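Local coordinates for tRNA (cytosine(38)-C(5))-methyltransferase (Schizosaccharomyces pombe, PDB 6FDF), which methylates carbon 5 of cytosine 38 in the anticodon loop of tRNA(Asp), and less efficiently of tRNA(Glu), using S-adenosyl-L-methionine as methyl donor, at residues A[206-217]-A[277-288]. Residues are numbered along the deposited sequence; the frame is centred on the assembly and turned at random.
Sequences LEIERDWSSYMV and QLRYFTAREVAR
Thr282 CG2 sits over the centre of the Tyr215 ring, a CH-pi contact 12° off the ring normal, and meets the Trp212 ring at its edge. Thr282 and Glu285 form the capping box that opens helix 283-289 in this C5-methyltransferase; segment 206-217 packs along that helix start and the short strand 278-279 before it. At the two ends of 206-217, Val217 CG2 lies over a face of the Tyr280 ring and Leu206 CD2 meets the edge of the Phe281 ring, 3.8 Å from Phe281 CE1. The backbones join at a single bridge, Met216 with Arg279: Tyr280 N donates to Tyr215 O and Val217 N to Leu278 O, with a water linking Leu278 O to Val217 O. Arg279, extended from CG to NE, lays its guanidinium flat on Trp212, planes 3° apart and CZ 3.7 Å from the centroid of the six-membered ring; Arg210 O lies over the opposite face, toward the rim. The same guanidinium grips Glu285 end-on, NH1 to OE1 (2.9 Å) and NH2 to OE2 (3.0 Å), which fixes its rotation over the indole. Glu285 OE1 also takes Thr282 N from above its plane, while the anti lone pair of OE2 accepts Glu207 N at 2.8 Å. Tyr215 OH hydrogen-bonds to Glu305 of helix 305-313, and Arg288 forms a salt bridge with Glu294. CG beside the backbone N (chi1 -66°) and an extended chain beyond it carry the Glu207 carboxylate to the N-cap residue Thr282, where Thr282 OG1 (2.8 Å) and Arg210 NH2 (2.7 Å) reach Glu207 OE2 from opposite faces of the carboxylate plane.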
ATOM      1  N   LEU A 206      18.840   1.507   3.615  1.00 36.85           N
ATOM      2  CA  LEU A 206      19.252   2.894   3.767  1.00 39.47           C
ATOM      3  C   LEU A 206      20.026   3.385   2.551  1.00 42.11           C
ATOM      4  O   LEU A 206      20.771   2.637   1.907  1.00 41.37           O
ATOM      5  CB  LEU A 206      20.113   3.063   5.024  1.00 38.58           C
ATOM      6  CG  LEU A 206      19.455   2.766   6.372  1.00 34.47           C
ATOM      7  CD1 LEU A 206      20.443   2.937   7.519  1.00 39.38           C
ATOM      8  CD2 LEU A 206      18.220   3.652   6.573  1.00 35.28           C
ATOM      9  N   GLU A 207      19.859   4.672   2.260  1.00 39.33           N
ATOM     10  CA  GLU A 207      20.792   5.357   1.386  1.00 41.44           C
ATOM     11  C   GLU A 207      22.081   5.604   2.156  1.00 45.00           C
ATOM     12  O   GLU A 207      22.098   5.641   3.389  1.00 48.37           O
ATOM     13  CB  GLU A 207      20.203   6.673   0.882  1.00 42.94           C
ATOM     14  CG  GLU A 207      19.000   6.494  -0.037  1.00 44.38           C
ATOM     15  CD  GLU A 207      18.521   7.804  -0.628  1.00 48.46           C
ATOM     16  OE1 GLU A 207      18.930   8.144  -1.759  1.00 47.75           O
ATOM     17  OE2 GLU A 207      17.741   8.507   0.048  1.00 41.50           O
ATOM     18  N   ILE A 208      23.164   5.826   1.432  1.00 47.43           N
ATOM     19  CA  ILE A 208      24.415   6.058   2.133  1.00 55.27           C
ATOM     20  C   ILE A 208      25.092   7.336   1.700  1.00 61.98           C
ATOM     21  O   ILE A 208      24.959   7.807   0.564  1.00 66.04           O
ATOM     22  CB  ILE A 208      25.424   4.900   1.954  1.00 59.60           C
ATOM     23  CG1 ILE A 208      26.016   4.947   0.544  1.00 62.38           C
ATOM     24  CG2 ILE A 208      24.770   3.576   2.237  1.00 63.88           C
ATOM     25  CD1 ILE A 208      25.187   4.237  -0.475  1.00 60.83           C
ATOM     26  N   GLU A 209      25.802   7.910   2.666  1.00 59.74           N
ATOM     27  CA  GLU A 209      26.620   9.095   2.489  1.00 64.12           C
ATOM     28  C   GLU A 209      25.899  10.160   1.679  1.00 67.21           C
ATOM     29  O   GLU A 209      26.419  10.688   0.699  1.00 72.65           O
ATOM     30  CB  GLU A 209      27.954   8.702   1.867  1.00 74.79           C
ATOM     31  CG  GLU A 209      28.771   7.769   2.764  1.00 79.11           C
ATOM     32  CD  GLU A 209      30.120   7.410   2.177  1.00 86.96           C
ATOM     33  OE1 GLU A 209      30.418   7.849   1.046  1.00 92.21           O
ATOM     34  OE2 GLU A 209      30.887   6.692   2.854  1.00 90.99           O
ATOM     35  N   ARG A 210      24.670  10.450   2.092  1.00 64.65           N
ATOM     36  CA  ARG A 210      23.954  11.626   1.627  1.00 56.95           C
ATOM     37  C   ARG A 210      24.159  12.770   2.612  1.00 57.99           C
ATOM     38  O   ARG A 210      24.624  12.579   3.738  1.00 58.65           O
ATOM     39  CB  ARG A 210      22.458  11.337   1.469  1.00 51.96           C
ATOM     40  CG  ARG A 210      22.097  10.341   0.389  1.00 58.57           C
ATOM     41  CD  ARG A 210      20.598  10.399   0.117  1.00 62.67           C
ATOM     42  NE  ARG A 210      20.156  11.745  -0.237  1.00 61.84           N
ATOM     43  CZ  ARG A 210      18.881  12.113  -0.336  1.00 62.97           C
ATOM     44  NH1 ARG A 210      18.576  13.362  -0.662  1.00 66.44           N
ATOM     45  NH2 ARG A 210      17.910  11.237  -0.112  1.00 55.19           N
ATOM     46  N   ASP A 211      23.812  13.978   2.176  1.00 57.57           N
ATOM     47  CA  ASP A 211      23.740  15.117   3.082  1.00 62.14           C
ATOM     48  C   ASP A 211      22.410  15.043   3.823  1.00 54.31           C
ATOM     49  O   ASP A 211      21.347  15.231   3.223  1.00 47.07           O
ATOM     50  CB  ASP A 211      23.880  16.430   2.316  1.00 71.87           C
ATOM     51  CG  ASP A 211      23.926  17.637   3.233  1.00 75.28           C
ATOM     52  OD1 ASP A 211      24.190  17.459   4.442  1.00 74.11           O
ATOM     53  OD2 ASP A 211      23.701  18.764   2.745  1.00 74.72           O
ATOM     54  N   TRP A 212      22.465  14.763   5.124  1.00 54.67           N
ATOM     55  CA  TRP A 212      21.269  14.484   5.908  1.00 50.83           C
ATOM     56  C   TRP A 212      20.615  15.730   6.490  1.00 50.39           C
ATOM     57  O   TRP A 212      19.627  15.601   7.221  1.00 43.95           O
ATOM     58  CB  TRP A 212      21.603  13.510   7.045  1.00 44.65           C
ATOM     59  CG  TRP A 212      22.229  12.232   6.581  1.00 45.72           C
ATOM     60  CD1 TRP A 212      23.461  11.758   6.917  1.00 50.63           C
ATOM     61  CD2 TRP A 212      21.659  11.268   5.685  1.00 39.65           C
ATOM     62  NE1 TRP A 212      23.695  10.558   6.294  1.00 49.71           N
ATOM     63  CE2 TRP A 212      22.604  10.234   5.533  1.00 43.06           C
ATOM     64  CE3 TRP A 212      20.440  11.176   5.004  1.00 40.48           C
ATOM     65  CZ2 TRP A 212      22.371   9.123   4.726  1.00 42.70           C
ATOM     66  CZ3 TRP A 212      20.210  10.073   4.204  1.00 43.87           C
ATOM     67  CH2 TRP A 212      21.172   9.062   4.071  1.00 39.79           C
ATOM     68  N   SER A 213      21.135  16.923   6.182  1.00 48.19           N
ATOM     69  CA  SER A 213      20.698  18.146   6.855  1.00 51.32           C
ATOM     70  C   SER A 213      19.182  18.305   6.818  1.00 46.13           C
ATOM     71  O   SER A 213      18.550  18.576   7.845  1.00 43.29           O
ATOM     72  CB  SER A 213      21.376  19.361   6.219  1.00 64.68           C
ATOM     73  OG  SER A 213      22.715  19.069   5.859  1.00 77.09           O
ATOM     74  N   SER A 214      18.579  18.139   5.639  1.00 43.56           N
ATOM     75  CA  SER A 214      17.145  18.374   5.512  1.00 43.51           C
ATOM     76  C   SER A 214      16.304  17.308   6.200  1.00 41.22           C
ATOM     77  O   SER A 214      15.100  17.520   6.379  1.00 40.82           O
ATOM     78  CB  SER A 214      16.748  18.460   4.035  1.00 52.60           C
ATOM     79  OG  SER A 214      17.169  17.308   3.325  1.00 61.92           O
ATOM     80  N   TYR A 215      16.897  16.176   6.581  1.00 38.75           N
ATOM     81  CA  TYR A 215      16.154  15.083   7.193  1.00 37.18           C
ATOM     82  C   TYR A 215      16.286  15.030   8.709  1.00 34.11           C
ATOM     83  O   TYR A 215      15.609  14.213   9.337  1.00 35.33           O
ATOM     84  CB  TYR A 215      16.599  13.744   6.591  1.00 37.68           C
ATOM     85  CG  TYR A 215      16.362  13.671   5.100  1.00 33.63           C
ATOM     86  CD1 TYR A 215      15.103  13.373   4.594  1.00 34.52           C
ATOM     87  CD2 TYR A 215      17.391  13.912   4.198  1.00 37.24           C
ATOM     88  CE1 TYR A 215      14.875  13.317   3.230  1.00 36.60           C
ATOM     89  CE2 TYR A 215      17.175  13.853   2.830  1.00 37.78           C
ATOM     90  CZ  TYR A 215      15.915  13.555   2.354  1.00 38.16           C
ATOM     91  OH  TYR A 215      15.685  13.493   0.995  1.00 36.49           O
ATOM     92  N   MET A 216      17.133  15.871   9.304  1.00 34.52           N
ATOM     93  CA  MET A 216      17.358  15.830  10.744  1.00 34.21           C
ATOM     94  C   MET A 216      16.104  16.277  11.482  1.00 38.46           C
ATOM     95  O   MET A 216      15.476  17.273  11.108  1.00 36.94           O
ATOM     96  CB  MET A 216      18.532  16.729  11.133  1.00 36.09           C
ATOM     97  CG  MET A 216      19.841  16.410  10.443  1.00 42.16           C
ATOM     98  SD  MET A 216      20.361  14.699  10.626  1.00 40.76           S
ATOM     99  CE  MET A 216      20.717  14.608  12.383  1.00 40.11           C
ATOM    100  N   VAL A 217      15.720  15.523  12.514  1.00 36.25           N
ATOM    101  CA  VAL A 217      14.546  15.890  13.295  1.00 35.80           C
ATOM    102  C   VAL A 217      14.840  17.172  14.061  1.00 33.79           C
ATOM    103  O   VAL A 217      15.928  17.344  14.627  1.00 37.30           O
ATOM    104  CB  VAL A 217      14.147  14.743  14.241  1.00 38.00           C
ATOM    105  CG1 VAL A 217      12.855  15.083  14.985  1.00 35.26           C
ATOM    106  CG2 VAL A 217      13.977  13.447  13.455  1.00 35.08           C
ATOM    107  N   GLN A 277      21.647  12.158  16.756  1.00 36.04           N
ATOM    108  CA  GLN A 277      21.667  12.362  15.308  1.00 37.56           C
ATOM    109  C   GLN A 277      20.463  11.686  14.658  1.00 36.21           C
ATOM    110  O   GLN A 277      20.590  10.868  13.743  1.00 36.28           O
ATOM    111  CB  GLN A 277      22.978  11.858  14.699  1.00 38.67           C
ATOM    112  CG  GLN A 277      24.229  12.426  15.342  1.00 43.29           C
ATOM    113  CD  GLN A 277      25.497  11.892  14.703  1.00 56.46           C
ATOM    114  OE1 GLN A 277      26.338  11.292  15.371  1.00 70.95           O
ATOM    115  NE2 GLN A 277      25.635  12.099  13.398  1.00 58.78           N
ATOM    116  N   LEU A 278      19.277  12.039  15.150  1.00 33.63           N
ATOM    117  CA  LEU A 278      18.040  11.438  14.676  1.00 32.61           C
ATOM    118  C   LEU A 278      17.598  12.110  13.386  1.00 34.27           C
ATOM    119  O   LEU A 278      17.563  13.343  13.301  1.00 32.67           O
ATOM    120  CB  LEU A 278      16.951  11.580  15.739  1.00 33.32           C
ATOM    121  CG  LEU A 278      17.251  10.875  17.061  1.00 33.56           C
ATOM    122  CD1 LEU A 278      16.428  11.478  18.195  1.00 36.02           C
ATOM    123  CD2 LEU A 278      16.960   9.396  16.930  1.00 36.01           C
ATOM    124  N   ARG A 279      17.238  11.302  12.391  1.00 31.53           N
ATOM    125  CA  ARG A 279      16.713  11.812  11.135  1.00 30.67           C
ATOM    126  C   ARG A 279      15.492  11.003  10.719  1.00 30.31           C
ATOM    127  O   ARG A 279      15.319   9.853  11.127  1.00 32.67           O
ATOM    128  CB  ARG A 279      17.765  11.770  10.014  1.00 34.23           C
ATOM    129  CG  ARG A 279      18.149  10.370   9.518  1.00 36.54           C
ATOM    130  CD  ARG A 279      18.986  10.506   8.240  1.00 39.44           C
ATOM    131  NE  ARG A 279      19.556   9.256   7.733  1.00 34.03           N
ATOM    132  CZ  ARG A 279      18.917   8.420   6.915  1.00 35.64           C
ATOM    133  NH1 ARG A 279      17.670   8.678   6.534  1.00 34.06           N
ATOM    134  NH2 ARG A 279      19.523   7.317   6.483  1.00 35.24           N
ATOM    135  N   TYR A 280      14.642  11.622   9.897  1.00 30.03           N
ATOM    136  CA  TYR A 280      13.589  10.878   9.223  1.00 28.30           C
ATOM    137  C   TYR A 280      14.199   9.975   8.157  1.00 29.76           C
ATOM    138  O   TYR A 280      15.267  10.261   7.612  1.00 34.22           O
ATOM    139  CB  TYR A 280      12.579  11.837   8.580  1.00 30.60           C
ATOM    140  CG  TYR A 280      11.923  12.758   9.583  1.00 33.20           C
ATOM    141  CD1 TYR A 280      10.944  12.281  10.451  1.00 30.84           C
ATOM    142  CD2 TYR A 280      12.277  14.101   9.665  1.00 33.23           C
ATOM    143  CE1 TYR A 280      10.344  13.111  11.382  1.00 29.52           C
ATOM    144  CE2 TYR A 280      11.678  14.943  10.591  1.00 31.97           C
ATOM    145  CZ  TYR A 280      10.708  14.443  11.443  1.00 37.77           C
ATOM    146  OH  TYR A 280      10.109  15.272  12.369  1.00 37.72           O
ATOM    147  N   PHE A 281      13.519   8.867   7.868  1.00 30.05           N
ATOM    148  CA  PHE A 281      13.821   8.142   6.642  1.00 31.86           C
ATOM    149  C   PHE A 281      13.541   9.043   5.450  1.00 31.12           C
ATOM    150  O   PHE A 281      12.586   9.823   5.458  1.00 33.18           O
ATOM    151  CB  PHE A 281      12.986   6.862   6.547  1.00 28.55           C
ATOM    152  CG  PHE A 281      13.378   5.812   7.545  1.00 33.07           C
ATOM    153  CD1 PHE A 281      14.480   5.001   7.320  1.00 33.56           C
ATOM    154  CD2 PHE A 281      12.647   5.630   8.707  1.00 33.44           C
ATOM    155  CE1 PHE A 281      14.846   4.033   8.240  1.00 36.23           C
ATOM    156  CE2 PHE A 281      13.010   4.663   9.628  1.00 35.83           C
ATOM    157  CZ  PHE A 281      14.112   3.865   9.393  1.00 35.89           C
ATOM    158  N   THR A 282      14.388   8.948   4.428  1.00 30.48           N
ATOM    159  CA  THR A 282      14.112   9.665   3.192  1.00 30.67           C
ATOM    160  C   THR A 282      12.943   9.006   2.467  1.00 30.06           C
ATOM    161  O   THR A 282      12.593   7.853   2.727  1.00 33.82           O
ATOM    162  CB  THR A 282      15.344   9.681   2.289  1.00 35.14           C
ATOM    163  OG1 THR A 282      15.520   8.381   1.711  1.00 35.76           O
ATOM    164  CG2 THR A 282      16.591  10.053   3.083  1.00 35.88           C
ATOM    165  N   ALA A 283      12.334   9.747   1.536  1.00 33.73           N
ATOM    166  CA  ALA A 283      11.237   9.158   0.772  1.00 32.48           C
ATOM    167  C   ALA A 283      11.713   7.965  -0.047  1.00 31.32           C
ATOM    168  O   ALA A 283      10.963   6.996  -0.217  1.00 31.36           O
ATOM    169  CB  ALA A 283      10.584  10.202  -0.135  1.00 30.42           C
ATOM    170  N   ARG A 284      12.958   8.004  -0.533  1.00 32.29           N
ATOM    171  CA  ARG A 284      13.513   6.848  -1.233  1.00 35.44           C
ATOM    172  C   ARG A 284      13.602   5.637  -0.313  1.00 34.86           C
ATOM    173  O   ARG A 284      13.307   4.509  -0.725  1.00 31.98           O
ATOM    174  CB  ARG A 284      14.893   7.185  -1.802  1.00 37.93           C
ATOM    175  CG  ARG A 284      15.632   5.970  -2.352  1.00 36.82           C
ATOM    176  CD  ARG A 284      14.921   5.424  -3.583  1.00 36.65           C
ATOM    177  NE  ARG A 284      14.873   6.395  -4.667  1.00 37.62           N
ATOM    178  CZ  ARG A 284      14.094   6.274  -5.736  1.00 36.45           C
ATOM    179  NH1 ARG A 284      13.299   5.218  -5.857  1.00 36.37           N
ATOM    180  NH2 ARG A 284      14.116   7.204  -6.684  1.00 41.87           N
ATOM    181  N   GLU A 285      13.998   5.853   0.941  1.00 31.71           N
ATOM    182  CA  GLU A 285      14.094   4.745   1.884  1.00 32.52           C
ATOM    183  C   GLU A 285      12.714   4.204   2.230  1.00 30.90           C
ATOM    184  O   GLU A 285      12.534   2.987   2.353  1.00 31.89           O
ATOM    185  CB  GLU A 285      14.844   5.194   3.139  1.00 31.07           C
ATOM    186  CG  GLU A 285      16.318   5.497   2.851  1.00 31.13           C
ATOM    187  CD  GLU A 285      17.012   6.207   3.996  1.00 36.71           C
ATOM    188  OE1 GLU A 285      16.315   6.858   4.801  1.00 35.13           O
ATOM    189  OE2 GLU A 285      18.260   6.131   4.076  1.00 37.24           O
ATOM    190  N   VAL A 286      11.724   5.092   2.377  1.00 30.33           N
ATOM    191  CA  VAL A 286      10.356   4.636   2.609  1.00 30.34           C
ATOM    192  C   VAL A 286       9.875   3.805   1.424  1.00 31.36           C
ATOM    193  O   VAL A 286       9.302   2.721   1.592  1.00 30.36           O
ATOM    194  CB  VAL A 286       9.427   5.835   2.881  1.00 27.63           C
ATOM    195  CG1 VAL A 286       7.985   5.376   2.993  1.00 30.61           C
ATOM    196  CG2 VAL A 286       9.856   6.567   4.156  1.00 29.15           C
ATOM    197  N   ALA A 287      10.112   4.300   0.204  1.00 29.90           N
ATOM    198  CA  ALA A 287       9.738   3.545  -0.990  1.00 29.12           C
ATOM    199  C   ALA A 287      10.390   2.165  -0.997  1.00 33.43           C
ATOM    200  O   ALA A 287       9.739   1.160  -1.309  1.00 32.31           O
ATOM    201  CB  ALA A 287      10.114   4.327  -2.251  1.00 30.83           C
ATOM    202  N   ARG A 288      11.683   2.101  -0.670  1.00 34.57           N
ATOM    203  CA  ARG A 288      12.380   0.819  -0.625  1.00 30.98           C
ATOM    204  C   ARG A 288      11.774  -0.107   0.423  1.00 32.60           C
ATOM    205  O   ARG A 288      11.561  -1.296   0.163  1.00 32.14           O
ATOM    206  CB  ARG A 288      13.861   1.044  -0.331  1.00 33.59           C
ATOM    207  CG  ARG A 288      14.643   1.677  -1.460  1.00 33.91           C
ATOM    208  CD  ARG A 288      16.047   1.987  -0.974  1.00 34.71           C
ATOM    209  NE  ARG A 288      16.908   2.507  -2.030  1.00 39.21           N
ATOM    210  CZ  ARG A 288      18.156   2.917  -1.830  1.00 39.17           C
ATOM    211  NH1 ARG A 288      18.679   2.874  -0.614  1.00 40.51           N
ATOM    212  NH2 ARG A 288      18.876   3.371  -2.845  1.00 43.54           N
TER
HETATM  213  O   HOH W   1      17.859  15.390  15.213  1.00 34.55           O